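Cobalamin biosynthesis protein CobN (Mycobacterium tuberculosis, PDB 7C6O) is the large, catalytic subunit of cobaltochelatase, which probably carries out the insertion of cobalt into the corrin ring during cobalamin biosynthesis. Local coordinates at residues 900-912 / 920-934. Residues are numbered along the deposited sequence; the frame is centred on the assembly and turned at random.
Sequences EVLALLGVRPVWD and DLAPMQPAELGRPRI
With CG wedged between its backbone N and carbonyl carbon (chi1 58°) and the chain bent at chi2, R931 turns its guanidinium edge to the last turn of helix 896-905, which a Schellman motif closes at G906 ahead of the antiparallel hairpin 907-911/918-923. There R931 NH2 donates to A903 O at 2.6 Å, lying above that carbonyl's plane, and R931 NH1 to L904 O at 3.1 Å. Backbone N of I934 reaches L904 O from the opposite face of the carbonyl, so two donors grip this oxygen where strand 935-940 is about to enter the neighbouring mixed sheet. R933 serves the next carbonyl, its NH1 on a lone pair of L905 O at 3.2 Å in a nearly straight bond, while its NH2 bonds M924 O and its NE pairs with E967, fixing the guanidinium's rotation. Along the hairpin, R908 and A922 form a hydrogen-bonded pair through both backbone N-H groups. V907 CG1 packs on L921 CB (3.7 Å), and V907 also meets V962 of helix 949-963; on the other face V910 CG2 meets A922 CB. R908 bends at chi3 to bridge to E928, with guanidinium and carboxylate planes 24° apart. Although R908 NH2 stands only 2.6 Å from E928 OE2, the 127° N-H...O angle marks a weak hydrogen bond within this salt bridge. M924 SD lies over one face of the R908 guanidinium, 3.8 Å from R908 NH2.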
loop_
_atom_site.group_PDB
_atom_site.type_symbol
_atom_site.label_atom_id
_atom_site.label_comp_id
_atom_site.label_asym_id
_atom_site.label_seq_id
_atom_site.Cartn_x
_atom_site.Cartn_y
_atom_site.Cartn_z
ATOM N N GLU A 900 -3.139 -3.296 -18.486
ATOM C CA GLU A 900 -4.238 -3.998 -19.139
ATOM C C GLU A 900 -5.320 -3.025 -19.589
ATOM O O GLU A 900 -5.848 -3.146 -20.700
ATOM C CB GLU A 900 -4.828 -5.058 -18.206
ATOM C CG GLU A 900 -5.895 -5.917 -18.875
ATOM C CD GLU A 900 -6.520 -6.934 -17.937
ATOM O OE1 GLU A 900 -6.219 -6.898 -16.727
ATOM O OE2 GLU A 900 -7.318 -7.770 -18.412
ATOM N N VAL A 901 -5.662 -2.053 -18.740
ATOM C CA VAL A 901 -6.633 -1.033 -19.126
ATOM C C VAL A 901 -6.149 -0.282 -20.361
ATOM O O VAL A 901 -6.888 -0.110 -21.336
ATOM C CB VAL A 901 -6.897 -0.070 -17.954
ATOM C CG1 VAL A 901 -7.826 1.053 -18.395
ATOM C CG2 VAL A 901 -7.485 -0.819 -16.765
ATOM N N LEU A 902 -4.895 0.174 -20.333
ATOM C CA LEU A 902 -4.334 0.891 -21.474
ATOM C C LEU A 902 -4.330 0.024 -22.728
ATOM O O LEU A 902 -4.659 0.499 -23.821
ATOM C CB LEU A 902 -2.920 1.369 -21.141
ATOM C CG LEU A 902 -2.825 2.429 -20.040
ATOM C CD1 LEU A 902 -1.376 2.772 -19.721
ATOM C CD2 LEU A 902 -3.589 3.679 -20.442
ATOM N N ALA A 903 -3.972 -1.256 -22.587
ATOM C CA ALA A 903 -3.923 -2.143 -23.747
ATOM C C ALA A 903 -5.306 -2.346 -24.351
ATOM O O ALA A 903 -5.458 -2.370 -25.579
ATOM C CB ALA A 903 -3.302 -3.485 -23.358
ATOM N N LEU A 904 -6.330 -2.501 -23.508
ATOM C CA LEU A 904 -7.685 -2.675 -24.026
ATOM C C LEU A 904 -8.143 -1.438 -24.789
ATOM O O LEU A 904 -8.770 -1.550 -25.852
ATOM C CB LEU A 904 -8.646 -2.993 -22.880
ATOM C CG LEU A 904 -8.491 -4.373 -22.240
ATOM C CD1 LEU A 904 -9.237 -4.443 -20.916
ATOM C CD2 LEU A 904 -8.984 -5.451 -23.195
ATOM N N LEU A 905 -7.832 -0.249 -24.263
ATOM C CA LEU A 905 -8.161 0.999 -24.942
ATOM C C LEU A 905 -7.338 1.213 -26.205
ATOM O O LEU A 905 -7.739 2.006 -27.063
ATOM C CB LEU A 905 -7.944 2.186 -23.998
ATOM C CG LEU A 905 -8.780 2.227 -22.719
ATOM C CD1 LEU A 905 -8.370 3.410 -21.859
ATOM C CD2 LEU A 905 -10.258 2.291 -23.053
ATOM N N GLY A 906 -6.198 0.540 -26.334
ATOM C CA GLY A 906 -5.330 0.758 -27.474
ATOM C C GLY A 906 -4.381 1.921 -27.293
ATOM O O GLY A 906 -4.103 2.646 -28.257
ATOM N N VAL A 907 -3.877 2.123 -26.078
ATOM C CA VAL A 907 -2.997 3.237 -25.749
ATOM C C VAL A 907 -1.722 2.677 -25.139
ATOM O O VAL A 907 -1.776 1.835 -24.235
ATOM C CB VAL A 907 -3.672 4.227 -24.782
ATOM C CG1 VAL A 907 -2.708 5.339 -24.392
ATOM C CG2 VAL A 907 -4.918 4.800 -25.410
ATOM N N ARG A 908 -0.583 3.146 -25.631
ATOM C CA ARG A 908 0.728 2.736 -25.157
ATOM C C ARG A 908 1.298 3.777 -24.203
ATOM O O ARG A 908 1.130 4.982 -24.427
ATOM C CB ARG A 908 1.685 2.551 -26.336
ATOM C CG ARG A 908 2.928 1.739 -26.023
ATOM C CD ARG A 908 3.915 1.785 -27.178
ATOM N NE ARG A 908 3.247 1.639 -28.466
ATOM C CZ ARG A 908 2.994 0.475 -29.054
ATOM N NH1 ARG A 908 3.354 -0.658 -28.468
ATOM N NH2 ARG A 908 2.380 0.444 -30.229
ATOM N N PRO A 909 1.958 3.354 -23.128
ATOM C CA PRO A 909 2.666 4.312 -22.275
ATOM C C PRO A 909 3.922 4.824 -22.963
ATOM O O PRO A 909 4.472 4.193 -23.868
ATOM C CB PRO A 909 3.017 3.497 -21.023
ATOM C CG PRO A 909 2.242 2.214 -21.136
ATOM C CD PRO A 909 2.038 1.984 -22.596
ATOM N N VAL A 910 4.369 5.994 -22.514
ATOM C CA VAL A 910 5.605 6.613 -22.982
ATOM C C VAL A 910 6.493 6.838 -21.768
ATOM O O VAL A 910 6.102 7.543 -20.829
ATOM C CB VAL A 910 5.342 7.934 -23.725
ATOM C CG1 VAL A 910 6.655 8.578 -24.146
ATOM C CG2 VAL A 910 4.457 7.690 -24.937
ATOM N N TRP A 911 7.678 6.234 -21.782
ATOM C CA TRP A 911 8.594 6.284 -20.653
ATOM C C TRP A 911 9.734 7.260 -20.911
ATOM O O TRP A 911 10.190 7.431 -22.044
ATOM C CB TRP A 911 9.188 4.903 -20.362
ATOM C CG TRP A 911 8.210 3.887 -19.854
ATOM C CD1 TRP A 911 7.886 3.641 -18.551
ATOM C CD2 TRP A 911 7.446 2.966 -20.639
ATOM N NE1 TRP A 911 6.960 2.627 -18.477
ATOM C CE2 TRP A 911 6.673 2.195 -19.745
ATOM C CE3 TRP A 911 7.336 2.718 -22.012
ATOM C CZ2 TRP A 911 5.803 1.196 -20.180
ATOM C CZ3 TRP A 911 6.472 1.727 -22.441
ATOM C CH2 TRP A 911 5.715 0.978 -21.528
ATOM N N ASP A 912 10.191 7.897 -19.836
ATOM C CA ASP A 912 11.482 8.573 -19.812
ATOM C C ASP A 912 12.524 7.534 -19.415
ATOM O O ASP A 912 12.524 7.054 -18.279
ATOM C CB ASP A 912 11.466 9.742 -18.832
ATOM C CG ASP A 912 12.828 10.390 -18.679
ATOM O OD1 ASP A 912 13.179 11.246 -19.519
ATOM O OD2 ASP A 912 13.550 10.039 -17.724
ATOM N N ASP A 920 4.000 10.212 -20.744
ATOM C CA ASP A 920 3.002 10.537 -21.755
ATOM C C ASP A 920 2.270 9.263 -22.161
ATOM O O ASP A 920 2.541 8.171 -21.652
ATOM C CB ASP A 920 3.650 11.213 -22.968
ATOM C CG ASP A 920 2.754 12.260 -23.600
ATOM O OD1 ASP A 920 1.521 12.180 -23.418
ATOM O OD2 ASP A 920 3.283 13.164 -24.278
ATOM N N LEU A 921 1.326 9.421 -23.088
ATOM C CA LEU A 921 0.580 8.321 -23.679
ATOM C C LEU A 921 0.603 8.470 -25.193
ATOM O O LEU A 921 0.691 9.583 -25.719
ATOM C CB LEU A 921 -0.875 8.288 -23.191
ATOM C CG LEU A 921 -1.125 8.142 -21.691
ATOM C CD1 LEU A 921 -2.582 8.448 -21.376
ATOM C CD2 LEU A 921 -0.758 6.743 -21.224
ATOM N N ALA A 922 0.514 7.341 -25.887
ATOM C CA ALA A 922 0.531 7.340 -27.342
ATOM C C ALA A 922 -0.499 6.351 -27.871
ATOM O O ALA A 922 -0.324 5.135 -27.725
ATOM C CB ALA A 922 1.925 6.997 -27.868
ATOM N N PRO A 923 -1.581 6.826 -28.484
ATOM C CA PRO A 923 -2.589 5.898 -29.008
ATOM C C PRO A 923 -2.051 5.097 -30.181
ATOM O O PRO A 923 -1.387 5.631 -31.072
ATOM C CB PRO A 923 -3.731 6.825 -29.442
ATOM C CG PRO A 923 -3.061 8.129 -29.724
ATOM C CD PRO A 923 -1.943 8.232 -28.722
ATOM N N MET A 924 -2.334 3.798 -30.166
ATOM C CA MET A 924 -2.032 2.949 -31.308
ATOM C C MET A 924 -3.144 3.075 -32.340
ATOM O O MET A 924 -4.320 3.207 -31.990
ATOM C CB MET A 924 -1.884 1.490 -30.878
ATOM C CG MET A 924 -1.118 1.288 -29.588
ATOM S SD MET A 924 -1.119 -0.444 -29.088
ATOM C CE MET A 924 -0.978 -0.278 -27.314
ATOM N N GLN A 925 -2.767 3.036 -33.612
ATOM C CA GLN A 925 -3.781 3.182 -34.642
ATOM C C GLN A 925 -4.545 1.873 -34.837
ATOM O O GLN A 925 -4.026 0.794 -34.536
ATOM C CB GLN A 925 -3.142 3.623 -35.955
ATOM C CG GLN A 925 -2.520 5.011 -35.882
ATOM C CD GLN A 925 -3.497 6.066 -35.388
ATOM O OE1 GLN A 925 -4.636 6.144 -35.852
ATOM N NE2 GLN A 925 -3.055 6.883 -34.436
ATOM N N PRO A 926 -5.793 1.950 -35.318
ATOM C CA PRO A 926 -6.598 0.725 -35.484
ATOM C C PRO A 926 -5.926 -0.355 -36.314
ATOM O O PRO A 926 -6.089 -1.545 -36.017
ATOM C CB PRO A 926 -7.873 1.246 -36.162
ATOM C CG PRO A 926 -7.985 2.654 -35.706
ATOM C CD PRO A 926 -6.574 3.167 -35.602
ATOM N N ALA A 927 -5.172 0.027 -37.347
ATOM C CA ALA A 927 -4.486 -0.966 -38.168
ATOM C C ALA A 927 -3.455 -1.739 -37.355
ATOM O O ALA A 927 -3.288 -2.951 -37.541
ATOM C CB ALA A 927 -3.828 -0.287 -39.371
ATOM N N GLU A 928 -2.753 -1.057 -36.446
ATOM C CA GLU A 928 -1.787 -1.747 -35.595
ATOM C C GLU A 928 -2.486 -2.573 -34.525
ATOM O O GLU A 928 -2.040 -3.678 -34.193
ATOM C CB GLU A 928 -0.839 -0.739 -34.948
ATOM C CG GLU A 928 0.151 -1.370 -33.983
ATOM C CD GLU A 928 0.930 -0.345 -33.184
ATOM O OE1 GLU A 928 0.591 0.856 -33.263
ATOM O OE2 GLU A 928 1.878 -0.742 -32.477
ATOM N N LEU A 929 -3.582 -2.051 -33.970
ATOM C CA LEU A 929 -4.309 -2.772 -32.930
ATOM C C LEU A 929 -4.927 -4.058 -33.462
ATOM O O LEU A 929 -5.013 -5.052 -32.730
ATOM C CB LEU A 929 -5.383 -1.859 -32.334
ATOM C CG LEU A 929 -5.927 -2.165 -30.939
ATOM C CD1 LEU A 929 -4.794 -2.254 -29.930
ATOM C CD2 LEU A 929 -6.924 -1.092 -30.528
ATOM N N GLY A 930 -5.349 -4.066 -34.726
ATOM C CA GLY A 930 -5.937 -5.253 -35.317
ATOM C C GLY A 930 -7.282 -5.647 -34.759
ATOM O O GLY A 930 -7.772 -6.738 -35.067
ATOM N N ARG A 931 -7.897 -4.789 -33.954
ATOM C CA ARG A 931 -9.143 -5.100 -33.271
ATOM C C ARG A 931 -9.737 -3.795 -32.764
ATOM O O ARG A 931 -9.039 -2.775 -32.715
ATOM C CB ARG A 931 -8.905 -6.075 -32.109
ATOM C CG ARG A 931 -7.924 -5.554 -31.085
ATOM C CD ARG A 931 -8.352 -5.931 -29.688
ATOM N NE ARG A 931 -7.329 -5.602 -28.702
ATOM C CZ ARG A 931 -7.327 -4.501 -27.958
ATOM N NH1 ARG A 931 -8.301 -3.608 -28.079
ATOM N NH2 ARG A 931 -6.350 -4.296 -27.087
ATOM N N PRO A 932 -11.018 -3.785 -32.394
ATOM C CA PRO A 932 -11.610 -2.547 -31.877
ATOM C C PRO A 932 -11.002 -2.153 -30.543
ATOM O O PRO A 932 -10.542 -2.993 -29.766
ATOM C CB PRO A 932 -13.096 -2.896 -31.719
ATOM C CG PRO A 932 -13.312 -4.099 -32.562
ATOM C CD PRO A 932 -12.024 -4.853 -32.537
ATOM N N ARG A 933 -10.995 -0.847 -30.289
ATOM C CA ARG A 933 -10.751 -0.365 -28.938
ATOM C C ARG A 933 -11.887 -0.831 -28.038
ATOM O O ARG A 933 -13.061 -0.567 -28.320
ATOM C CB ARG A 933 -10.644 1.161 -28.922
ATOM C CG ARG A 933 -9.592 1.725 -29.860
ATOM C CD ARG A 933 -9.352 3.206 -29.606
ATOM N NE ARG A 933 -8.581 3.817 -30.684
ATOM C CZ ARG A 933 -7.257 3.761 -30.785
ATOM N NH1 ARG A 933 -6.544 3.122 -29.866
ATOM N NH2 ARG A 933 -6.644 4.343 -31.807
ATOM N N ILE A 934 -11.542 -1.546 -26.975
ATOM C CA ILE A 934 -12.530 -2.092 -26.053
ATOM C C ILE A 934 -12.764 -1.080 -24.940
ATOM O O ILE A 934 -11.809 -0.545 -24.367
ATOM C CB ILE A 934 -12.063 -3.444 -25.485
ATOM C CG1 ILE A 934 -11.642 -4.394 -26.614
ATOM C CG2 ILE A 934 -13.154 -4.068 -24.629
ATOM C CD1 ILE A 934 -12.768 -4.798 -27.551
#